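Local coordinates for putative protein (Aquifex aeolicus, PDB 1T6T), which is of unknown function but carries a Toprim domain resembling that of RNase M5-like proteins, which suggests a role in nucleic acid processing, at residues N30-L35 with V43-G48; A52-M57 with Q80-L85. One frame throughout, in Å; residues are numbered along the deposited sequence.

Interaction 1: residues N30-L35 with V43-G48; sequences NDKKAL and VIDLSG
The side chain of Lys32 runs alongside Val43, the two pointing opposite ways, where helix 29-36 packs on strand 43-45, the second half of a beta-alpha-beta unit in the Toprim domain. The short helical and strand segments run nearly antiparallel, at 160°, with their axes 8.2 Å apart. Lys32 serves the interface twice over. Its CG, placed anti to the backbone N (chi1 -178°), lies 4.0 Å from Val43 CG1, and the fully extended chain beyond carries CE to 3.2 Å from Val43 O, where NZ makes a weak hydrogen bond to the same carbonyl. One turn on, Leu35 comes at Val43 from roughly square on and sets its CD1 3.7 Å from Val43 CG2. An aliphatic patch is thus closed on the buried side, while the ammonium group travels out to a hydrated edge. There NZ of Lys32 and OD1 of Asp45 stand 4.1 Å apart, too far for a salt bridge, and two waters span the gap, each accepting from the lysine and donating to the carboxylate, one of them through a long, weak bond to NZ. The direct ionic partner of Asp45 OD1 is Lys49, so this oxygen probably sits in a positive field from two lysines. Farther out, backbone bonds from Ile44 to Ile24 and Val26 fix the strand in the parallel sheet. Of the two bridges, the tighter water lies 2.7 Å from both Lys32 NZ and Asp45 OD1.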
loop_
_atom_site.group_PDB
_atom_site.type_symbol
_atom_site.label_atom_id
_atom_site.label_comp_id
_atom_site.label_asym_id
_atom_site.label_seq_id
_atom_site.Cartn_x
_atom_site.Cartn_y
_atom_site.Cartn_z
ATOM N N ASN B 30 3.871 -1.570 9.989
ATOM C CA ASN B 30 3.596 -0.821 11.210
ATOM C C ASN B 30 2.234 -1.184 11.789
ATOM O O ASN B 30 2.024 -1.091 12.998
ATOM C CB ASN B 30 3.684 0.681 10.951
ATOM C CG ASN B 30 5.111 1.178 10.946
ATOM O OD1 ASN B 30 5.773 1.200 11.987
ATOM N ND2 ASN B 30 5.605 1.561 9.775
ATOM N N ASP B 31 1.305 -1.597 10.931
ATOM C CA ASP B 31 -0.009 -2.008 11.412
ATOM C C ASP B 31 0.196 -3.331 12.141
ATOM O O ASP B 31 -0.390 -3.575 13.191
ATOM C CB ASP B 31 -0.988 -2.217 10.256
ATOM C CG ASP B 31 -1.225 -0.954 9.455
ATOM O OD1 ASP B 31 -1.253 0.134 10.065
ATOM O OD2 ASP B 31 -1.396 -1.046 8.222
ATOM N N LYS B 32 1.042 -4.180 11.570
ATOM C CA LYS B 32 1.331 -5.474 12.170
ATOM C C LYS B 32 2.032 -5.271 13.515
ATOM O O LYS B 32 1.745 -5.971 14.486
ATOM C CB LYS B 32 2.205 -6.299 11.220
ATOM C CG LYS B 32 2.535 -7.698 11.719
ATOM C CD LYS B 32 3.190 -8.525 10.628
ATOM C CE LYS B 32 3.535 -9.922 11.126
ATOM N NZ LYS B 32 4.094 -10.772 10.039
ATOM N N LYS B 33 2.938 -4.300 13.574
ATOM C CA LYS B 33 3.656 -4.019 14.814
ATOM C C LYS B 33 2.713 -3.506 15.897
ATOM O O LYS B 33 2.835 -3.876 17.065
ATOM C CB LYS B 33 4.774 -3.002 14.566
ATOM C CG LYS B 33 5.968 -3.593 13.840
ATOM C CD LYS B 33 7.076 -2.573 13.635
ATOM C CE LYS B 33 8.368 -3.255 13.201
ATOM N NZ LYS B 33 8.179 -4.109 11.995
ATOM N N ALA B 34 1.771 -2.657 15.504
ATOM C CA ALA B 34 0.805 -2.103 16.444
ATOM C C ALA B 34 -0.021 -3.223 17.078
ATOM O O ALA B 34 -0.297 -3.205 18.281
ATOM C CB ALA B 34 -0.110 -1.111 15.730
ATOM N N LEU B 35 -0.419 -4.198 16.265
ATOM C CA LEU B 35 -1.202 -5.324 16.765
ATOM C C LEU B 35 -0.366 -6.223 17.667
ATOM O O LEU B 35 -0.867 -6.782 18.645
ATOM C CB LEU B 35 -1.757 -6.142 15.596
ATOM C CG LEU B 35 -2.864 -5.436 14.808
ATOM C CD1 LEU B 35 -3.148 -6.183 13.507
ATOM C CD2 LEU B 35 -4.114 -5.341 15.678
ATOM N N VAL B 43 -0.922 -12.182 12.024
ATOM C CA VAL B 43 -1.186 -11.086 11.100
ATOM C C VAL B 43 -0.266 -11.122 9.887
ATOM O O VAL B 43 0.914 -11.443 10.003
ATOM C CB VAL B 43 -0.971 -9.724 11.815
ATOM C CG1 VAL B 43 -1.314 -8.571 10.873
ATOM C CG2 VAL B 43 -1.814 -9.653 13.077
ATOM N N ILE B 44 -0.818 -10.802 8.724
ATOM C CA ILE B 44 -0.032 -10.747 7.498
ATOM C C ILE B 44 -0.142 -9.332 6.954
ATOM O O ILE B 44 -1.246 -8.796 6.836
ATOM C CB ILE B 44 -0.562 -11.707 6.403
ATOM C CG1 ILE B 44 -0.365 -13.162 6.835
ATOM C CG2 ILE B 44 0.172 -11.444 5.077
ATOM C CD1 ILE B 44 -0.908 -14.162 5.832
ATOM N N ASP B 45 0.997 -8.725 6.646
ATOM C CA ASP B 45 0.992 -7.379 6.075
ATOM C C ASP B 45 1.127 -7.520 4.561
ATOM O O ASP B 45 1.999 -8.239 4.068
ATOM C CB ASP B 45 2.119 -6.524 6.678
ATOM C CG ASP B 45 3.488 -7.183 6.597
ATOM O OD1 ASP B 45 3.591 -8.416 6.764
ATOM O OD2 ASP B 45 4.474 -6.448 6.388
ATOM N N LEU B 46 0.247 -6.841 3.832
ATOM C CA LEU B 46 0.198 -6.919 2.375
ATOM C C LEU B 46 1.302 -6.205 1.589
ATOM O O LEU B 46 1.753 -6.707 0.561
ATOM C CB LEU B 46 -1.171 -6.419 1.898
ATOM C CG LEU B 46 -1.596 -6.684 0.454
ATOM C CD1 LEU B 46 -1.712 -8.185 0.208
ATOM C CD2 LEU B 46 -2.933 -6.001 0.195
ATOM N N SER B 47 1.733 -5.036 2.049
ATOM C CA SER B 47 2.768 -4.310 1.317
ATOM C C SER B 47 4.000 -5.182 1.112
ATOM O O SER B 47 4.491 -5.812 2.048
ATOM C CB SER B 47 3.158 -3.029 2.058
ATOM O OG SER B 47 4.101 -2.287 1.297
ATOM N N GLY B 48 4.490 -5.221 -0.122
ATOM C CA GLY B 48 5.656 -6.031 -0.419
ATOM C C GLY B 48 5.282 -7.438 -0.852
ATOM O O GLY B 48 6.155 -8.279 -1.073
HETATM O O HOH W 1 3.376 -11.692 6.921
HETATM O O HOH W 2 5.498 -9.077 8.489
#

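Interaction 2: residues A52-M57 with Q80-L85; sequences ADVVDM and QKMKEL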
loop_
_atom_site.group_PDB
_atom_site.type_symbol
_atom_site.label_atom_id
_atom_site.label_comp_id
_atom_site.label_asym_id
_atom_site.label_seq_id
_atom_site.Cartn_x
_atom_site.Cartn_y
_atom_site.Cartn_z
ATOM N N ALA B 52 -1.722 -12.608 -4.685
ATOM C CA ALA B 52 -1.701 -14.066 -4.761
ATOM C C ALA B 52 -0.784 -14.693 -3.713
ATOM O O ALA B 52 -0.961 -15.857 -3.350
ATOM C CB ALA B 52 -1.277 -14.518 -6.165
ATOM N N ASP B 53 0.205 -13.937 -3.234
ATOM C CA ASP B 53 1.112 -14.462 -2.213
ATOM C C ASP B 53 0.331 -14.751 -0.933
ATOM O O ASP B 53 0.614 -15.719 -0.228
ATOM C CB ASP B 53 2.244 -13.472 -1.891
ATOM C CG ASP B 53 3.265 -13.340 -3.016
ATOM O OD1 ASP B 53 3.380 -14.265 -3.847
ATOM O OD2 ASP B 53 3.974 -12.310 -3.054
ATOM N N VAL B 54 -0.647 -13.902 -0.626
ATOM C CA VAL B 54 -1.464 -14.086 0.569
ATOM C C VAL B 54 -2.287 -15.363 0.422
ATOM O O VAL B 54 -2.407 -16.154 1.357
ATOM C CB VAL B 54 -2.415 -12.885 0.780
ATOM C CG1 VAL B 54 -3.347 -13.147 1.957
ATOM C CG2 VAL B 54 -1.596 -11.628 1.021
ATOM N N VAL B 55 -2.850 -15.560 -0.765
ATOM C CA VAL B 55 -3.640 -16.752 -1.036
ATOM C C VAL B 55 -2.785 -18.004 -0.836
ATOM O O VAL B 55 -3.187 -18.949 -0.152
ATOM C CB VAL B 55 -4.170 -16.744 -2.486
ATOM C CG1 VAL B 55 -4.898 -18.053 -2.788
ATOM C CG2 VAL B 55 -5.102 -15.559 -2.690
ATOM N N ASP B 56 -1.600 -18.005 -1.438
ATOM C CA ASP B 56 -0.707 -19.151 -1.331
ATOM C C ASP B 56 -0.266 -19.438 0.101
ATOM O O ASP B 56 -0.090 -20.599 0.482
ATOM C CB ASP B 56 0.517 -18.956 -2.231
ATOM C CG ASP B 56 0.150 -18.905 -3.705
ATOM O OD1 ASP B 56 -0.911 -19.451 -4.078
ATOM O OD2 ASP B 56 0.927 -18.328 -4.497
HETATM N N MSE B 57 -0.094 -18.383 0.893
HETATM C CA MSE B 57 0.315 -18.515 2.291
HETATM C C MSE B 57 -0.775 -19.135 3.158
HETATM O O MSE B 57 -0.484 -19.849 4.117
HETATM C CB MSE B 57 0.654 -17.142 2.876
HETATM C CG MSE B 57 1.932 -16.521 2.372
HETATM SE SE MSE B 57 2.058 -14.680 2.973
HETATM C CE MSE B 57 2.611 -14.987 4.802
ATOM N N GLN B 80 -11.689 -3.966 -0.624
ATOM C CA GLN B 80 -12.572 -4.517 -1.647
ATOM C C GLN B 80 -11.858 -5.506 -2.551
ATOM O O GLN B 80 -12.401 -6.563 -2.882
ATOM C CB GLN B 80 -13.178 -3.395 -2.490
ATOM C CG GLN B 80 -14.133 -2.507 -1.715
ATOM C CD GLN B 80 -15.152 -3.315 -0.926
ATOM O OE1 GLN B 80 -15.869 -4.151 -1.484
ATOM N NE2 GLN B 80 -15.216 -3.071 0.380
ATOM N N LYS B 81 -10.640 -5.157 -2.951
ATOM C CA LYS B 81 -9.840 -6.015 -3.817
ATOM C C LYS B 81 -9.565 -7.361 -3.149
ATOM O O LYS B 81 -9.756 -8.419 -3.751
ATOM C CB LYS B 81 -8.513 -5.325 -4.135
ATOM C CG LYS B 81 -7.528 -6.168 -4.927
ATOM C CD LYS B 81 -8.049 -6.446 -6.322
ATOM C CE LYS B 81 -6.955 -6.980 -7.223
ATOM N NZ LYS B 81 -7.438 -7.129 -8.627
HETATM N N MSE B 82 -9.108 -7.319 -1.902
HETATM C CA MSE B 82 -8.799 -8.551 -1.190
HETATM C C MSE B 82 -10.060 -9.335 -0.835
HETATM O O MSE B 82 -10.043 -10.558 -0.816
HETATM C CB MSE B 82 -7.978 -8.247 0.065
HETATM C CG MSE B 82 -6.619 -7.627 -0.239
HETATM SE SE MSE B 82 -5.557 -8.742 -1.422
HETATM C CE MSE B 82 -5.700 -10.386 -0.380
ATOM N N LYS B 83 -11.156 -8.633 -0.562
ATOM C CA LYS B 83 -12.406 -9.317 -0.245
ATOM C C LYS B 83 -12.818 -10.163 -1.453
ATOM O O LYS B 83 -13.140 -11.344 -1.323
ATOM C CB LYS B 83 -13.500 -8.296 0.068
ATOM C CG LYS B 83 -14.852 -8.905 0.376
ATOM C CD LYS B 83 -15.872 -7.808 0.625
ATOM C CE LYS B 83 -17.249 -8.383 0.880
ATOM N NZ LYS B 83 -18.218 -7.294 1.184
ATOM N N GLU B 84 -12.792 -9.551 -2.630
ATOM C CA GLU B 84 -13.158 -10.245 -3.860
ATOM C C GLU B 84 -12.202 -11.401 -4.157
ATOM O O GLU B 84 -12.637 -12.504 -4.483
ATOM C CB GLU B 84 -13.173 -9.250 -5.027
ATOM C CG GLU B 84 -13.521 -9.848 -6.390
ATOM C CD GLU B 84 -14.808 -10.661 -6.384
ATOM O OE1 GLU B 84 -15.774 -10.267 -5.689
ATOM O OE2 GLU B 84 -14.854 -11.691 -7.095
ATOM N N LEU B 85 -10.902 -11.154 -4.035
ATOM C CA LEU B 85 -9.916 -12.191 -4.302
ATOM C C LEU B 85 -10.044 -13.380 -3.358
ATOM O O LEU B 85 -10.133 -14.526 -3.799
ATOM C CB LEU B 85 -8.492 -11.632 -4.205
ATOM C CG LEU B 85 -7.383 -12.681 -4.384
ATOM C CD1 LEU B 85 -7.527 -13.365 -5.741
ATOM C CD2 LEU B 85 -6.020 -12.021 -4.260
#
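Helices 51-58 and 73-88 run in broadly the same direction here, their short segments crossing at -43° with axes 11.2 Å apart, and no hydrogen bond joins the two segments. At that separation the contact is made mainly by apolar side chains. Val55 and Leu85 approach at a slant: CG2 of Val55 is 4.0 Å from Leu85 CD2, and the branching carbon CG of Leu85 is equally near that methyl. The leucine reaches across because its CG lies anti to the backbone N (chi1 176°). Its CD2 also skirts the other helix's backbone, 4.4 Å from Ala52 N. One turn earlier Met82, a selenomethionine, leaves its helix obliquely but folds its end inward; three successive torsions near -60° bring CE to 4.3 Å from Val54 CB. These are loose van der Waals contacts, and the small buried surface, 146 Å² for both sides together, says the same. Neighbours complete the seam: Tyr51 touches both Met82 and Leu85, Phe69 lies against Met82, and Gln89 and Phe91 lie against Val55. On another side of helix 51-58, Asp53 OD1 makes a salt bridge to Arg50 of the second subunit, which places this helix at the dimer interface as well. Two helices side by side, meeting through small apolar contacts and following successive strands of a parallel sheet, are characteristic of the Rossmann-like alpha/beta fold of Toprim domains.

In the fold
From the N terminus, the chain passes through helix 8-18 and strand 23-26 before helix 29-36, and interaction 1 closes a short loop of seven residues when strand 43-45 returns beside the first strand. The chain then enters helix 51-58, goes back through the sheet in strand 64-67, and continues into helix 73-88, where interaction 2 closes a longer loop of 22 residues. The two are thus in series, neither nested nor crossing. They nevertheless touch: Leu46, just past the edge strand, packs on Val54 and Met82, and Ile44 meets Met57. Together they tie helix 29-36, the edge strand and the helix pair 51-58 and 73-88 into one layered domain.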